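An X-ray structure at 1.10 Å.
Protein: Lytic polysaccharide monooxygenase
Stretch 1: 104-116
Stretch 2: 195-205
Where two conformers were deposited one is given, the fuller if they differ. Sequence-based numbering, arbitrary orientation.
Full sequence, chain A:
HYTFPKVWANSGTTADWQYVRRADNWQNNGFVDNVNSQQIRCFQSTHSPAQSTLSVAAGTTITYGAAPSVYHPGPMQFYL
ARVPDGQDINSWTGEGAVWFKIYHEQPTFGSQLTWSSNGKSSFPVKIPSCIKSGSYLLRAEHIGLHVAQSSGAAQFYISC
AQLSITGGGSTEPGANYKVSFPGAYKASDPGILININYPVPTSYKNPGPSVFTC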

# COMPACT_ATOMS: atom_id res chain seq x y z
N HIS A 104 -2.44 -8.45 -2.14
CA HIS A 104 -1.10 -8.44 -2.71
C HIS A 104 -1.10 -9.14 -4.06
O HIS A 104 -1.89 -10.04 -4.32
CB HIS A 104 -0.02 -8.97 -1.74
CG HIS A 104 -0.12 -10.41 -1.35
ND1 HIS A 104 0.54 -10.87 -0.24
CD2 HIS A 104 -0.72 -11.49 -1.91
CE1 HIS A 104 0.35 -12.17 -0.11
NE2 HIS A 104 -0.42 -12.57 -1.11
N GLU A 105 -0.19 -8.68 -4.91
CA GLU A 105 -0.10 -9.15 -6.28
C GLU A 105 0.85 -10.33 -6.42
O GLU A 105 1.98 -10.28 -5.94
CB GLU A 105 0.39 -8.00 -7.15
CG GLU A 105 0.51 -8.33 -8.63
CD GLU A 105 0.97 -7.14 -9.46
OE1 GLU A 105 0.96 -5.99 -8.95
OE2 GLU A 105 1.33 -7.37 -10.64
N GLN A 106 0.40 -11.38 -7.09
CA GLN A 106 1.26 -12.46 -7.54
C GLN A 106 1.57 -12.30 -9.02
O GLN A 106 0.68 -11.99 -9.80
CB GLN A 106 0.58 -13.81 -7.32
CG GLN A 106 0.74 -14.34 -5.91
CD GLN A 106 2.09 -14.97 -5.69
OE1 GLN A 106 2.40 -16.02 -6.26
NE2 GLN A 106 2.92 -14.35 -4.85
N PRO A 107 2.83 -12.54 -9.42
CA PRO A 107 3.15 -12.52 -10.84
C PRO A 107 2.65 -13.76 -11.54
O PRO A 107 2.31 -14.75 -10.89
CB PRO A 107 4.68 -12.53 -10.84
CG PRO A 107 5.03 -13.33 -9.61
CD PRO A 107 3.96 -12.99 -8.60
N THR A 108 2.61 -13.70 -12.86
CA THR A 108 2.47 -14.87 -13.68
C THR A 108 3.86 -15.45 -13.91
O THR A 108 4.82 -14.72 -14.18
CB THR A 108 1.80 -14.50 -15.01
OG1 THR A 108 0.49 -13.99 -14.76
CG2 THR A 108 1.73 -15.69 -15.95
N PHE A 109 3.97 -16.77 -13.77
CA PHE A 109 5.25 -17.46 -13.85
C PHE A 109 5.44 -18.05 -15.22
O PHE A 109 4.73 -18.97 -15.62
CB PHE A 109 5.32 -18.54 -12.78
CG PHE A 109 5.25 -17.99 -11.39
CD1 PHE A 109 6.37 -17.43 -10.79
CD2 PHE A 109 4.06 -18.02 -10.67
CE1 PHE A 109 6.30 -16.90 -9.51
CE2 PHE A 109 3.99 -17.50 -9.39
CZ PHE A 109 5.11 -16.95 -8.81
N GLY A 110 6.41 -17.52 -15.95
CA GLY A 110 6.76 -18.04 -17.25
C GLY A 110 8.26 -17.90 -17.44
O GLY A 110 9.02 -17.94 -16.47
N SER A 111 8.67 -17.73 -18.69
CA SER A 111 10.09 -17.55 -19.00
C SER A 111 10.64 -16.35 -18.25
O SER A 111 11.81 -16.32 -17.91
CB SER A 111 10.29 -17.35 -20.50
OG SER A 111 9.55 -16.24 -20.98
N GLN A 112 9.79 -15.35 -18.02
CA GLN A 112 10.06 -14.28 -17.08
C GLN A 112 8.84 -14.14 -16.20
O GLN A 112 7.80 -14.73 -16.49
CB GLN A 112 10.33 -12.97 -17.81
CG GLN A 112 11.71 -12.89 -18.42
CD GLN A 112 12.80 -12.86 -17.36
OE1 GLN A 112 13.36 -13.90 -17.01
NE2 GLN A 112 13.08 -11.68 -16.82
N LEU A 113 8.96 -13.38 -15.12
CA LEU A 113 7.81 -13.01 -14.33
C LEU A 113 7.11 -11.85 -15.03
O LEU A 113 7.76 -10.90 -15.45
CB LEU A 113 8.23 -12.58 -12.92
CG LEU A 113 8.97 -13.62 -12.08
CD1 LEU A 113 9.19 -13.07 -10.69
CD2 LEU A 113 8.24 -14.95 -12.04
N THR A 114 5.81 -11.95 -15.21
CA THR A 114 5.04 -10.81 -15.71
C THR A 114 4.05 -10.37 -14.65
O THR A 114 3.49 -11.18 -13.90
CB THR A 114 4.35 -11.13 -17.04
OG1 THR A 114 3.55 -12.30 -16.89
CG2 THR A 114 5.38 -11.37 -18.15
N TRP A 115 3.87 -9.06 -14.58
CA TRP A 115 3.11 -8.43 -13.52
C TRP A 115 1.95 -7.67 -14.12
O TRP A 115 2.14 -6.83 -15.00
CB TRP A 115 4.02 -7.48 -12.74
CG TRP A 115 5.26 -8.15 -12.20
CD1 TRP A 115 6.46 -8.29 -12.85
CD2 TRP A 115 5.44 -8.74 -10.90
NE1 TRP A 115 7.36 -8.95 -12.04
CE2 TRP A 115 6.76 -9.24 -10.84
CE3 TRP A 115 4.60 -8.91 -9.79
CZ2 TRP A 115 7.26 -9.88 -9.71
CZ3 TRP A 115 5.10 -9.56 -8.68
CH2 TRP A 115 6.43 -10.02 -8.64
N SER A 116 0.74 -7.96 -13.65
CA SER A 116 -0.44 -7.27 -14.13
C SER A 116 -0.41 -5.79 -13.80
O SER A 116 -1.11 -5.01 -14.44
CB SER A 116 -1.72 -7.89 -13.56
OG SER A 116 -1.76 -7.72 -12.15
N ASN A 195 16.44 -12.00 -6.89
CA ASN A 195 16.78 -11.86 -8.30
C ASN A 195 15.61 -12.38 -9.14
O ASN A 195 15.40 -13.59 -9.22
CB ASN A 195 18.04 -12.65 -8.61
CG ASN A 195 18.32 -12.74 -10.09
OD1 ASN A 195 17.82 -11.95 -10.89
ND2 ASN A 195 19.13 -13.73 -10.46
N ILE A 196 14.86 -11.46 -9.75
CA ILE A 196 13.69 -11.85 -10.54
C ILE A 196 14.06 -12.15 -11.98
O ILE A 196 13.20 -12.52 -12.76
CB ILE A 196 12.53 -10.81 -10.49
CG1 ILE A 196 12.96 -9.49 -11.14
CG2 ILE A 196 12.06 -10.61 -9.07
CD1 ILE A 196 11.80 -8.55 -11.39
N ASN A 197 15.31 -12.01 -12.33
CA ASN A 197 15.68 -12.04 -13.71
C ASN A 197 16.06 -13.49 -14.07
O ASN A 197 15.19 -14.29 -14.40
CB ASN A 197 16.74 -10.96 -13.94
CG ASN A 197 16.21 -9.56 -13.60
OD1 ASN A 197 16.75 -8.83 -12.74
ND2 ASN A 197 15.14 -9.19 -14.24
N TYR A 198 17.33 -13.83 -13.99
CA TYR A 198 17.75 -15.20 -14.36
C TYR A 198 18.72 -15.76 -13.34
O TYR A 198 19.61 -15.07 -12.96
CB TYR A 198 18.41 -15.19 -15.74
CG TYR A 198 17.46 -14.86 -16.85
CD1 TYR A 198 16.66 -15.83 -17.42
CD2 TYR A 198 17.33 -13.56 -17.31
CE1 TYR A 198 15.76 -15.54 -18.42
CE2 TYR A 198 16.44 -13.26 -18.31
CZ TYR A 198 15.65 -14.25 -18.86
OH TYR A 198 14.76 -13.92 -19.86
N PRO A 199 18.57 -17.00 -12.92
CA PRO A 199 17.44 -17.88 -13.24
C PRO A 199 16.15 -17.26 -12.73
O PRO A 199 16.14 -16.60 -11.69
CB PRO A 199 17.74 -19.16 -12.46
CG PRO A 199 19.17 -19.12 -12.18
CD PRO A 199 19.53 -17.68 -12.04
N VAL A 200 15.09 -17.45 -13.48
CA VAL A 200 13.82 -16.86 -13.12
C VAL A 200 13.24 -17.63 -11.96
O VAL A 200 13.27 -18.85 -11.95
CB VAL A 200 12.84 -16.89 -14.28
CG1 VAL A 200 11.60 -16.07 -13.97
CG2 VAL A 200 13.51 -16.34 -15.47
N PRO A 201 12.73 -16.92 -10.96
CA PRO A 201 12.01 -17.64 -9.91
C PRO A 201 10.79 -18.35 -10.45
O PRO A 201 10.22 -17.94 -11.46
CB PRO A 201 11.59 -16.53 -8.95
CG PRO A 201 12.57 -15.42 -9.19
CD PRO A 201 12.87 -15.48 -10.65
N THR A 202 10.38 -19.41 -9.76
CA THR A 202 9.17 -20.13 -10.11
C THR A 202 8.09 -19.93 -9.05
O THR A 202 6.99 -20.47 -9.16
CB THR A 202 9.43 -21.63 -10.27
OG1 THR A 202 10.03 -22.15 -9.08
CG2 THR A 202 10.36 -21.87 -11.44
N SER A 203 8.41 -19.12 -8.05
CA SER A 203 7.46 -18.73 -7.01
C SER A 203 7.87 -17.35 -6.53
O SER A 203 8.95 -16.88 -6.86
CB SER A 203 7.49 -19.72 -5.85
OG SER A 203 8.78 -19.75 -5.26
N TYR A 204 6.99 -16.71 -5.77
CA TYR A 204 7.26 -15.37 -5.26
C TYR A 204 6.57 -15.21 -3.91
O TYR A 204 5.36 -15.33 -3.80
CB TYR A 204 6.80 -14.26 -6.23
CG TYR A 204 7.04 -12.90 -5.62
CD1 TYR A 204 8.32 -12.42 -5.47
CD2 TYR A 204 5.99 -12.12 -5.13
CE1 TYR A 204 8.57 -11.20 -4.86
CE2 TYR A 204 6.23 -10.90 -4.51
CZ TYR A 204 7.51 -10.45 -4.38
OH TYR A 204 7.73 -9.27 -3.73
N LYS A 205 7.36 -14.94 -2.87
CA LYS A 205 6.81 -14.76 -1.54
C LYS A 205 6.63 -13.27 -1.24
O LYS A 205 7.59 -12.57 -0.89
CB LYS A 205 7.74 -15.37 -0.50
CG LYS A 205 7.21 -15.30 0.93
CD LYS A 205 5.90 -16.04 1.07
CE LYS A 205 5.39 -16.02 2.50
NZ LYS A 205 4.03 -16.64 2.55
O HOH W 1 8.64 -18.61 -13.64
O HOH W 2 11.31 -11.74 -14.54

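A recurring principle of protein architecture is that an irregular segment can be held against a hairpin largely by shape, and this lytic polysaccharide monooxygenase offers a compact example. The first stretch folds back on itself: Thr 108 and Thr 114 exchange backbone hydrogen bonds (Thr 108 N to Thr 114 O 2.9 Å, Thr 114 N to Thr 108 O 3.1 Å). The second stretch has no regular secondary structure, yet it runs counter to the first, with the CA atoms of Phe 109 and Thr 202, and of Gln 112 and Val 200, 6.0 Å apart, and the contact buries 638 Å² in total.

Tyr 204 is the largest bump. Its ring enters a hollow lined by Gln 106, Pro 107 and Trp 115, while Phe 109 packs behind it, CZ 4.1 Å from Tyr 204 CB. Trp 115 turns its hydrogen-bearing edge to the electron-rich tyrosine face, with CH2 4.1 Å from CD2 of Tyr 204 and the planes at 87°. Pro 107 CD lies 3.9 Å from Tyr 204 CB. Gln 106 bends its side chain inward so that NE2 donates to Tyr 204 O at 2.8 Å.

Phe 109 fits against backbone rather than side chains for much of its contact: CE1 approaches CA of Ser 203 at 3.3 Å, while O of Thr 202 lies over one ring face. Farther along, Leu 113 is the reciprocal bump. Its CD1 reaches CB of Ile 196 at 4.0 Å and its CD2 reaches CG1 of Val 200 at 4.0 Å, with Pro 201 also bordering the pocket.

Water fills remaining gaps. One molecule donates to two acceptors, Gly 110 O (2.9 Å) and Pro 201 O (2.8 Å); another bridges a separated pair, accepting from Leu 113 N (2.9 Å) and donating to Ile 196 O (2.7 Å).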